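Local coordinates for protein putative NADH Oxidase (Clostridium acetobutylicum, PDB 3E10) that binds flavin mononucleotide and, as a nitroreductase-family flavoprotein, probably acts as an FMN-dependent oxidoreductase, at residues 40-54 with 70-84. Residues are numbered along the deposited sequence; the frame is centred on the assembly and turned at random.
Sequences QQPWEFIVLEDRENI and APLAIVLLADEEKMK. With EDO (1,2-ethanediol), chain O.
Glu44, Ile46 and Leu48 on strand 43-48 form hydrogen-bonded pairs with Leu77, Val75 and Ala73 on strand 72-79, the outer antiparallel pair, within this chain, of the central sheet of the nitroreductase fold. A seventh backbone bond, from Asp79 N to Pro42 O at 2.9 Å, extends the pairing past Trp43. On its other side strand 72-79 pairs antiparallel with strand 136-145, whereas Phe45, Ile46 and Val47 pair in parallel with a strand of the second subunit, so the sheet crosses the dimer interface.

Apolar side chains divide between the two faces. On one, Phe45 lies under helix 21-32 and turns its CE2 corner obliquely to Leu76 CG at 3.9 Å, with Ile74 CG2 near CD2; Val47 has CG1 opposite its backbone N (chi1 175°), which brings that branch to Leu72 CD1 at 3.7 Å. On the other, Ile46 meets Leu77 CD1 through both CG1 and CD1, and Leu48 CD1 rests against Val75 CG2 at 3.8 Å. Ile54, from the helix after the strand, packs its CG1 toward Ala73 CB and its CG2 toward Ala70 CB.

Polar groups hold the ends. Gln40 OE1 takes a weak bond from Lys84 N and another from Ile85 N, while its NE2 binds Asp92, a residue of the flavin pocket. At the opposite end, Arg51 NH1 donates to Ala70 O at 3.0 Å, an acceptor 25° out of the guanidinium plane at its edge, and also to Leu67 O. Water links Glu49 O to Pro71 O.

Glu44, bent at chi2 (-75°), crosses Lys82 at about a right angle; its OE1 bonds His164 of the second subunit. In the conformer described, Lys82 NZ joins two carboxylates, meeting Glu44 OE2 nearly head-on at 2.7 Å and Asp79 OD2 on its anti lone pair at 2.9 Å.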
ATOM      1  N   GLN B  40      13.924  -4.479  -1.869  1.00  6.33           N
ATOM      2  CA  GLN B  40      14.747  -3.421  -2.450  1.00  7.61           C
ATOM      3  C   GLN B  40      14.670  -2.086  -1.714  1.00  8.26           C
ATOM      4  O   GLN B  40      15.566  -1.254  -1.874  1.00  9.20           O
ATOM      5  CB  GLN B  40      14.449  -3.234  -3.949  1.00  8.45           C
ATOM      6  CG  GLN B  40      13.084  -2.689  -4.310  1.00  6.96           C
ATOM      7  CD  GLN B  40      12.770  -2.830  -5.774  1.00  6.54           C
ATOM      8  OE1 GLN B  40      13.688  -3.090  -6.591  1.00  9.81           O
ATOM      9  NE2 GLN B  40      11.483  -2.708  -6.133  1.00  7.34           N
ATOM     10  N   GLN B  41      13.619  -1.881  -0.919  1.00  7.00           N
ATOM     11  CA  GLN B  41      13.504  -0.666  -0.076  1.00  7.98           C
ATOM     12  C   GLN B  41      13.946   0.599  -0.804  1.00  8.20           C
ATOM     13  O   GLN B  41      14.952   1.202  -0.431  1.00  8.96           O
ATOM     14  CB  GLN B  41      14.317  -0.823   1.218  1.00  7.70           C
ATOM     15  CG  GLN B  41      13.931  -2.027   2.079  1.00  8.24           C
ATOM     16  CD  GLN B  41      14.907  -2.298   3.210  1.00  8.24           C
ATOM     17  OE1 GLN B  41      15.310  -3.462   3.436  1.00 18.17           O
ATOM     18  NE2 GLN B  41      15.244  -1.290   3.954  1.00  8.84           N
ATOM     19  N   PRO B  42      13.204   1.003  -1.843  1.00  7.29           N
ATOM     20  CA  PRO B  42      13.743   2.001  -2.795  1.00  6.62           C
ATOM     21  C   PRO B  42      13.459   3.462  -2.395  1.00  7.29           C
ATOM     22  O   PRO B  42      13.803   4.382  -3.133  1.00  8.61           O
ATOM     23  CB  PRO B  42      13.031   1.638  -4.075  1.00  9.86           C
ATOM     24  CG  PRO B  42      11.665   1.204  -3.607  1.00  8.96           C
ATOM     25  CD  PRO B  42      11.904   0.475  -2.293  1.00  8.20           C
ATOM     26  N   TRP B  43      12.944   3.655  -1.191  1.00  6.74           N
ATOM     27  CA  TRP B  43      12.340   4.941  -0.806  1.00  6.92           C
ATOM     28  C   TRP B  43      13.307   5.990  -0.266  1.00  7.92           C
ATOM     29  O   TRP B  43      14.290   5.686   0.444  1.00  7.35           O
ATOM     30  CB  TRP B  43      11.275   4.719   0.260  1.00  7.89           C
ATOM     31  CG  TRP B  43      11.579   3.580   1.227  1.00  7.37           C
ATOM     32  CD1 TRP B  43      12.553   3.526   2.180  1.00  9.05           C
ATOM     33  CD2 TRP B  43      10.883   2.345   1.294  1.00  9.61           C
ATOM     34  NE1 TRP B  43      12.497   2.322   2.838  1.00 10.15           N
ATOM     35  CE2 TRP B  43      11.464   1.586   2.321  1.00  8.68           C
ATOM     36  CE3 TRP B  43       9.809   1.821   0.579  1.00  8.12           C
ATOM     37  CZ2 TRP B  43      11.029   0.279   2.624  1.00  9.52           C
ATOM     38  CZ3 TRP B  43       9.340   0.526   0.898  1.00  9.42           C
ATOM     39  CH2 TRP B  43       9.970  -0.217   1.913  1.00  9.41           C
ATOM     40  N   GLU B  44      12.968   7.230  -0.569  1.00  6.70           N
ATOM     41  CA  GLU B  44      13.586   8.446  -0.007  1.00  7.54           C
ATOM     42  C   GLU B  44      12.447   9.388   0.322  1.00  7.74           C
ATOM     43  O   GLU B  44      11.438   9.353  -0.346  1.00  8.72           O
ATOM     44  CB  GLU B  44      14.481   9.111  -1.079  1.00  9.11           C
ATOM     45  CG  GLU B  44      15.691   8.277  -1.515  1.00 10.92           C
ATOM     46  CD  GLU B  44      16.818   8.230  -0.507  1.00 11.60           C
ATOM     47  OE1 GLU B  44      16.755   8.949   0.540  1.00 12.05           O
ATOM     48  OE2 GLU B  44      17.795   7.451  -0.746  1.00 15.88           O
ATOM     49  N   PHE B  45      12.619  10.220   1.340  1.00  6.78           N
ATOM     50  CA  PHE B  45      11.565  11.082   1.847  1.00  6.87           C
ATOM     51  C   PHE B  45      12.091  12.505   2.014  1.00  5.58           C
ATOM     52  O   PHE B  45      13.127  12.704   2.656  1.00  8.33           O
ATOM     53  CB  PHE B  45      11.054  10.582   3.219  1.00  7.73           C
ATOM     54  CG  PHE B  45      10.678   9.130   3.233  1.00  7.59           C
ATOM     55  CD1 PHE B  45      11.606   8.166   3.533  1.00  7.47           C
ATOM     56  CD2 PHE B  45       9.406   8.718   2.877  1.00  7.40           C
ATOM     57  CE1 PHE B  45      11.287   6.809   3.528  1.00  7.45           C
ATOM     58  CE2 PHE B  45       9.083   7.376   2.863  1.00  7.27           C
ATOM     59  CZ  PHE B  45      10.023   6.428   3.190  1.00  7.39           C
ATOM     60  N   ILE B  46      11.334  13.493   1.546  1.00  7.09           N
ATOM     61  CA  ILE B  46      11.615  14.893   1.879  1.00  6.91           C
ATOM     62  C   ILE B  46      10.519  15.338   2.867  1.00  8.32           C
ATOM     63  O   ILE B  46       9.328  15.232   2.591  1.00  8.84           O
ATOM     64  CB  ILE B  46      11.607  15.828   0.668  1.00  7.39           C
ATOM     65  CG1 ILE B  46      12.525  15.335  -0.438  1.00  8.52           C
ATOM     66  CG2 ILE B  46      12.026  17.268   1.102  1.00  9.66           C
ATOM     67  CD1 ILE B  46      12.401  16.123  -1.773  1.00 11.14           C
ATOM     68  N   VAL B  47      10.955  15.810   4.026  1.00  9.04           N
ATOM     69  CA  VAL B  47      10.049  16.194   5.078  1.00  9.36           C
ATOM     70  C   VAL B  47      10.064  17.712   5.126  1.00  9.34           C
ATOM     71  O   VAL B  47      11.156  18.310   5.263  1.00 11.18           O
ATOM     72  CB  VAL B  47      10.509  15.625   6.422  1.00  9.54           C
ATOM     73  CG1 VAL B  47       9.618  16.137   7.550  1.00 13.44           C
ATOM     74  CG2 VAL B  47      10.556  14.068   6.352  1.00 12.50           C
ATOM     75  N   LEU B  48       8.890  18.329   4.974  1.00  7.59           N
ATOM     76  CA  LEU B  48       8.752  19.792   5.022  1.00  9.00           C
ATOM     77  C   LEU B  48       7.881  20.233   6.189  1.00  8.25           C
ATOM     78  O   LEU B  48       6.785  19.706   6.413  1.00  9.31           O
ATOM     79  CB  LEU B  48       8.127  20.327   3.754  1.00  9.35           C
ATOM     80  CG  LEU B  48       8.841  20.124   2.416  1.00 11.24           C
ATOM     81  CD1 LEU B  48       8.560  18.703   1.825  1.00 10.12           C
ATOM     82  CD2 LEU B  48       8.436  21.228   1.456  1.00 14.51           C
ATOM     83  N   GLU B  49       8.393  21.223   6.923  1.00 10.22           N
ATOM     84  CA  GLU B  49       7.629  21.970   7.911  1.00 11.15           C
ATOM     85  C   GLU B  49       7.623  23.476   7.626  1.00 14.09           C
ATOM     86  O   GLU B  49       6.944  24.230   8.328  1.00 16.26           O
ATOM     87  CB  GLU B  49       8.176  21.711   9.317  1.00 12.09           C
ATOM     88  CG  GLU B  49       7.971  20.288   9.798  1.00 12.21           C
ATOM     89  CD  GLU B  49       8.273  20.144  11.292  1.00 12.19           C
ATOM     90  OE1 GLU B  49       7.388  20.508  12.126  1.00 14.18           O
ATOM     91  OE2 GLU B  49       9.407  19.695  11.625  1.00 18.00           O
ATOM     92  N   ASP B  50       8.366  23.921   6.614  1.00 12.70           N
ATOM     93  CA  ASP B  50       8.380  25.344   6.273  1.00 13.78           C
ATOM     94  C   ASP B  50       7.086  25.697   5.573  1.00 13.18           C
ATOM     95  O   ASP B  50       6.804  25.207   4.489  1.00 13.47           O
ATOM     96  CB  ASP B  50       9.546  25.682   5.372  1.00 13.47           C
ATOM     97  CG  ASP B  50       9.581  27.153   5.019  1.00 17.77           C
ATOM     98  OD1 ASP B  50      10.003  27.939   5.888  1.00 24.95           O
ATOM     99  OD2 ASP B  50       9.154  27.524   3.911  1.00 16.76           O
ATOM    100  N   ARG B  51       6.297  26.579   6.170  1.00 14.39           N
ATOM    101  CA  ARG B  51       4.967  26.811   5.667  1.00 16.74           C
ATOM    102  C   ARG B  51       4.981  27.453   4.267  1.00 15.65           C
ATOM    103  O   ARG B  51       4.169  27.105   3.417  1.00 16.82           O
ATOM    104  CB  ARG B  51       4.129  27.541   6.723  1.00 19.58           C
ATOM    105  CG  ARG B  51       3.523  26.545   7.830  1.00 20.47           C
ATOM    106  CD  ARG B  51       2.372  25.657   7.229  1.00 19.61           C
ATOM    107  NE  ARG B  51       1.550  26.569   6.468  1.00 22.97           N
ATOM    108  CZ  ARG B  51       0.931  26.327   5.331  1.00 19.39           C
ATOM    109  NH1 ARG B  51       0.883  25.132   4.777  1.00 16.87           N
ATOM    110  NH2 ARG B  51       0.277  27.321   4.763  1.00 23.06           N
ATOM    111  N   GLU B  52       5.949  28.323   3.986  1.00 16.64           N
ATOM    112  CA  GLU B  52       6.058  28.876   2.651  1.00 15.94           C
ATOM    113  C   GLU B  52       6.356  27.794   1.591  1.00 14.54           C
ATOM    114  O   GLU B  52       5.787  27.801   0.495  1.00 15.90           O
ATOM    115  CB  GLU B  52       7.161  29.924   2.604  1.00 19.14           C
ATOM    116  CG  GLU B  52       7.297  30.579   1.266  1.00 25.16           C
ATOM    117  N   ASN B  53       7.244  26.869   1.925  1.00 13.02           N
ATOM    118  CA  ASN B  53       7.552  25.772   0.983  1.00 12.82           C
ATOM    119  C   ASN B  53       6.384  24.803   0.825  1.00 10.89           C
ATOM    120  O   ASN B  53       6.128  24.309  -0.272  1.00 11.30           O
ATOM    121  CB  ASN B  53       8.803  25.031   1.407  1.00 14.88           C
ATOM    122  CG  ASN B  53      10.058  25.878   1.252  1.00 22.11           C
ATOM    123  OD1 ASN B  53      10.037  26.895   0.575  1.00 24.90           O
ATOM    124  ND2 ASN B  53      11.151  25.450   1.877  1.00 25.10           N
ATOM    125  N   ILE B  54       5.676  24.538   1.914  1.00 11.23           N
ATOM    126  CA  ILE B  54       4.489  23.665   1.863  1.00  9.37           C
ATOM    127  C   ILE B  54       3.409  24.293   0.972  1.00 12.13           C
ATOM    128  O   ILE B  54       2.805  23.633   0.119  1.00 14.17           O
ATOM    129  CB  ILE B  54       3.969  23.326   3.263  1.00 10.36           C
ATOM    130  CG1 ILE B  54       4.997  22.541   4.080  1.00 10.95           C
ATOM    131  CG2 ILE B  54       2.667  22.520   3.203  1.00 11.63           C
ATOM    132  CD1 ILE B  54       4.660  22.469   5.616  1.00 11.94           C
ATOM    133  N   ALA B  70      -1.663  22.450   5.747  1.00  9.81           N
ATOM    134  CA  ALA B  70      -0.902  21.396   6.395  1.00  9.07           C
ATOM    135  C   ALA B  70       0.342  21.942   7.076  1.00  8.36           C
ATOM    136  O   ALA B  70       1.096  22.693   6.454  1.00 10.02           O
ATOM    137  CB  ALA B  70      -0.475  20.330   5.352  1.00 11.25           C
ATOM    138  N   PRO B  71       0.568  21.587   8.347  1.00  8.48           N
ATOM    139  CA  PRO B  71       1.836  21.916   8.971  1.00  8.81           C
ATOM    140  C   PRO B  71       2.995  20.974   8.662  1.00  8.21           C
ATOM    141  O   PRO B  71       4.131  21.240   9.080  1.00  9.43           O
ATOM    142  CB  PRO B  71       1.517  21.772  10.460  1.00  9.38           C
ATOM    143  CG  PRO B  71       0.507  20.640  10.486  1.00  9.22           C
ATOM    144  CD  PRO B  71      -0.357  20.970   9.318  1.00  6.59           C
ATOM    145  N   LEU B  72       2.699  19.878   7.959  1.00  8.44           N
ATOM    146  CA  LEU B  72       3.708  18.900   7.611  1.00  6.95           C
ATOM    147  C   LEU B  72       3.380  18.343   6.238  1.00  7.44           C
ATOM    148  O   LEU B  72       2.218  18.062   5.941  1.00  7.54           O
ATOM    149  CB  LEU B  72       3.692  17.725   8.603  1.00  7.94           C
ATOM    150  CG  LEU B  72       4.655  16.555   8.379  1.00  8.05           C
ATOM    151  CD1 LEU B  72       6.098  16.998   8.476  1.00 10.98           C
ATOM    152  CD2 LEU B  72       4.370  15.453   9.398  1.00 10.40           C
ATOM    153  N   ALA B  73       4.407  18.204   5.421  1.00  6.64           N
ATOM    154  CA  ALA B  73       4.287  17.441   4.166  1.00  7.61           C
ATOM    155  C   ALA B  73       5.434  16.458   4.068  1.00  7.85           C
ATOM    156  O   ALA B  73       6.570  16.778   4.462  1.00  8.02           O
ATOM    157  CB  ALA B  73       4.312  18.383   2.940  1.00  9.16           C
ATOM    158  N   ILE B  74       5.146  15.265   3.545  1.00  7.47           N
ATOM    159  CA  ILE B  74       6.194  14.264   3.304  1.00  8.31           C
ATOM    160  C   ILE B  74       6.130  13.903   1.821  1.00  6.92           C
ATOM    161  O   ILE B  74       5.105  13.397   1.344  1.00  7.82           O
ATOM    162  CB  ILE B  74       6.030  12.997   4.187  1.00  8.06           C
ATOM    163  CG1 ILE B  74       5.906  13.390   5.670  1.00  8.50           C
ATOM    164  CG2 ILE B  74       7.229  12.024   3.939  1.00  8.25           C
ATOM    165  CD1 ILE B  74       5.543  12.202   6.630  1.00 10.84           C
ATOM    166  N   VAL B  75       7.211  14.209   1.099  1.00  6.64           N
ATOM    167  CA  VAL B  75       7.324  13.821  -0.305  1.00  5.80           C
ATOM    168  C   VAL B  75       7.979  12.436  -0.373  1.00  5.97           C
ATOM    169  O   VAL B  75       9.066  12.251   0.143  1.00  7.61           O
ATOM    170  CB  VAL B  75       8.122  14.848  -1.125  1.00  6.92           C
ATOM    171  CG1 VAL B  75       8.117  14.505  -2.647  1.00  7.02           C
ATOM    172  CG2 VAL B  75       7.597  16.276  -0.910  1.00  9.02           C
ATOM    173  N   LEU B  76       7.301  11.489  -1.024  1.00  6.10           N
ATOM    174  CA  LEU B  76       7.794  10.126  -1.200  1.00  6.90           C
ATOM    175  C   LEU B  76       8.410  10.048  -2.592  1.00  5.24           C
ATOM    176  O   LEU B  76       7.782  10.413  -3.573  1.00  6.31           O
ATOM    177  CB  LEU B  76       6.650   9.109  -1.083  1.00  5.74           C
ATOM    178  CG  LEU B  76       6.332   8.631   0.336  1.00  7.00           C
ATOM    179  CD1 LEU B  76       5.808   9.745   1.197  1.00  8.93           C
ATOM    180  CD2 LEU B  76       5.339   7.460   0.291  1.00  7.23           C
ATOM    181  N   LEU B  77       9.632   9.511  -2.631  1.00  6.05           N
ATOM    182  CA  LEU B  77      10.422   9.384  -3.826  1.00  6.43           C
ATOM    183  C   LEU B  77      11.022   7.993  -3.876  1.00  6.83           C
ATOM    184  O   LEU B  77      11.199   7.383  -2.835  1.00  6.60           O
ATOM    185  CB  LEU B  77      11.568  10.410  -3.797  1.00  9.09           C
ATOM    186  CG  LEU B  77      11.310  11.875  -3.372  1.00 11.19           C
ATOM    187  CD1 LEU B  77      12.666  12.523  -2.969  1.00 17.23           C
ATOM    188  CD2 LEU B  77      10.782  12.604  -4.519  1.00 12.46           C
ATOM    189  N   ALA B  78      11.382   7.536  -5.074  1.00  6.88           N
ATOM    190  CA  ALA B  78      12.091   6.279  -5.222  1.00  5.95           C
ATOM    191  C   ALA B  78      13.372   6.501  -5.994  1.00  6.95           C
ATOM    192  O   ALA B  78      13.400   7.282  -6.932  1.00  9.64           O
ATOM    193  CB  ALA B  78      11.233   5.253  -5.970  1.00  8.80           C
ATOM    194  N   ASP B  79      14.421   5.795  -5.619  1.00  7.43           N
ATOM    195  CA  ASP B  79      15.720   5.910  -6.280  1.00  7.05           C
ATOM    196  C   ASP B  79      15.931   4.726  -7.227  1.00  7.17           C
ATOM    197  O   ASP B  79      15.955   3.569  -6.796  1.00  8.63           O
ATOM    198  CB  ASP B  79      16.805   5.899  -5.221  1.00  8.03           C
ATOM    199  CG  ASP B  79      18.196   6.100  -5.784  1.00 10.65           C
ATOM    200  OD1 ASP B  79      18.356   6.191  -7.021  1.00  8.69           O
ATOM    201  OD2 ASP B  79      19.142   6.147  -4.970  1.00 12.18           O
ATOM    202  N   GLU B  80      15.991   5.023  -8.521  1.00  7.25           N
ATOM    203  CA  GLU B  80      16.257   3.997  -9.517  1.00  7.07           C
ATOM    204  C   GLU B  80      17.473   3.134  -9.149  1.00  6.69           C
ATOM    205  O   GLU B  80      17.510   1.935  -9.463  1.00  9.02           O
ATOM    206  CB  GLU B  80      16.510   4.633 -10.882  1.00  9.18           C
ATOM    207  CG  GLU B  80      15.309   5.185 -11.589  1.00 12.80           C
ATOM    208  CD  GLU B  80      15.694   5.852 -12.949  1.00 11.30           C
ATOM    209  OE1 GLU B  80      16.844   6.294 -13.119  1.00 13.48           O
ATOM    210  OE2 GLU B  80      14.818   5.993 -13.810  1.00 18.33           O
ATOM    211  N   GLU B  81      18.496   3.755  -8.569  1.00  7.70           N
ATOM    212  CA  GLU B  81      19.724   3.067  -8.281  1.00 10.72           C
ATOM    213  C   GLU B  81      19.591   2.062  -7.146  1.00 10.15           C
ATOM    214  O   GLU B  81      20.494   1.252  -6.963  1.00 11.60           O
ATOM    215  CB  GLU B  81      20.852   4.063  -8.016  1.00 12.33           C
ATOM    216  CG  GLU B  81      21.148   4.924  -9.251  1.00 14.09           C
ATOM    217  CD  GLU B  81      22.248   5.941  -9.033  1.00 16.41           C
ATOM    218  OE1 GLU B  81      22.752   6.047  -7.893  1.00 18.25           O
ATOM    219  OE2 GLU B  81      22.585   6.664 -10.005  1.00 22.61           O
ATOM    220  N   LYS B  82      18.474   2.112  -6.418  1.00  8.71           N
ATOM    221  CA  LYS B  82      18.179   1.111  -5.411  0.50  9.17           C
ATOM    222  C   LYS B  82      17.290  -0.017  -5.926  1.00  9.42           C
ATOM    223  O   LYS B  82      17.036  -0.980  -5.205  1.00 11.82           O
ATOM    224  CB  LYS B  82      17.532   1.770  -4.198  0.50 10.58           C
ATOM    225  CG  LYS B  82      18.444   2.765  -3.535  0.50 10.65           C
ATOM    226  CD  LYS B  82      17.799   3.362  -2.305  0.50 13.88           C
ATOM    227  CE  LYS B  82      18.805   4.192  -1.505  0.50 15.21           C
ATOM    228  NZ  LYS B  82      19.063   5.516  -2.135  0.50 16.65           N
HETATM  229  N   MSE B  83      16.829   0.074  -7.163  1.00  9.63           N
HETATM  230  CA  MSE B  83      15.875  -0.906  -7.659  1.00  9.72           C
HETATM  231  C   MSE B  83      16.543  -2.150  -8.202  1.00  9.72           C
HETATM  232  O   MSE B  83      17.331  -2.075  -9.154  1.00 14.43           O
HETATM  233  CB  MSE B  83      15.006  -0.322  -8.748  1.00  9.51           C
HETATM  234  CG  MSE B  83      14.184   0.870  -8.296  1.00 10.30           C
HETATM  235 SE   MSE B  83      13.248   1.653  -9.759  0.75  8.10          SE
HETATM  236  CE  MSE B  83      12.667   3.247  -8.885  1.00 10.57           C
ATOM    237  N   LYS B  84      16.203  -3.272  -7.605  1.00  9.43           N
ATOM    238  CA  LYS B  84      16.519  -4.613  -8.116  1.00 11.86           C
ATOM    239  C   LYS B  84      15.397  -5.122  -9.038  1.00 11.38           C
ATOM    240  O   LYS B  84      15.641  -5.870  -9.983  1.00 13.39           O
ATOM    241  CB  LYS B  84      16.666  -5.578  -6.941  1.00 14.71           C
ATOM    242  CG  LYS B  84      17.717  -5.205  -5.906  1.00 19.51           C
ATOM    243  CD  LYS B  84      17.512  -6.006  -4.597  1.00 23.60           C
ATOM    244  CE  LYS B  84      18.653  -5.765  -3.603  1.00 28.71           C
ATOM    245  NZ  LYS B  84      18.522  -4.529  -2.760  1.00 30.26           N
TER
HETATM  246  C1  EDO O 505       8.568  22.909  -2.277  0.60 19.52           C
HETATM  247  O1  EDO O 505       7.775  24.075  -2.459  0.60 22.82           O
HETATM  248  C2  EDO O 505       9.993  23.222  -2.688  0.60 24.20           C
HETATM  249  O2  EDO O 505      10.653  23.825  -1.576  0.60 25.30           O
HETATM  250  O   HOH W   1      18.086  -2.151  -3.078  1.00 16.60           O
HETATM  251  O   HOH W   2       4.642  20.173  11.693  1.00 11.56           O
HETATM  252  O   HOH W   3       4.834  23.762   9.785  1.00 15.19           O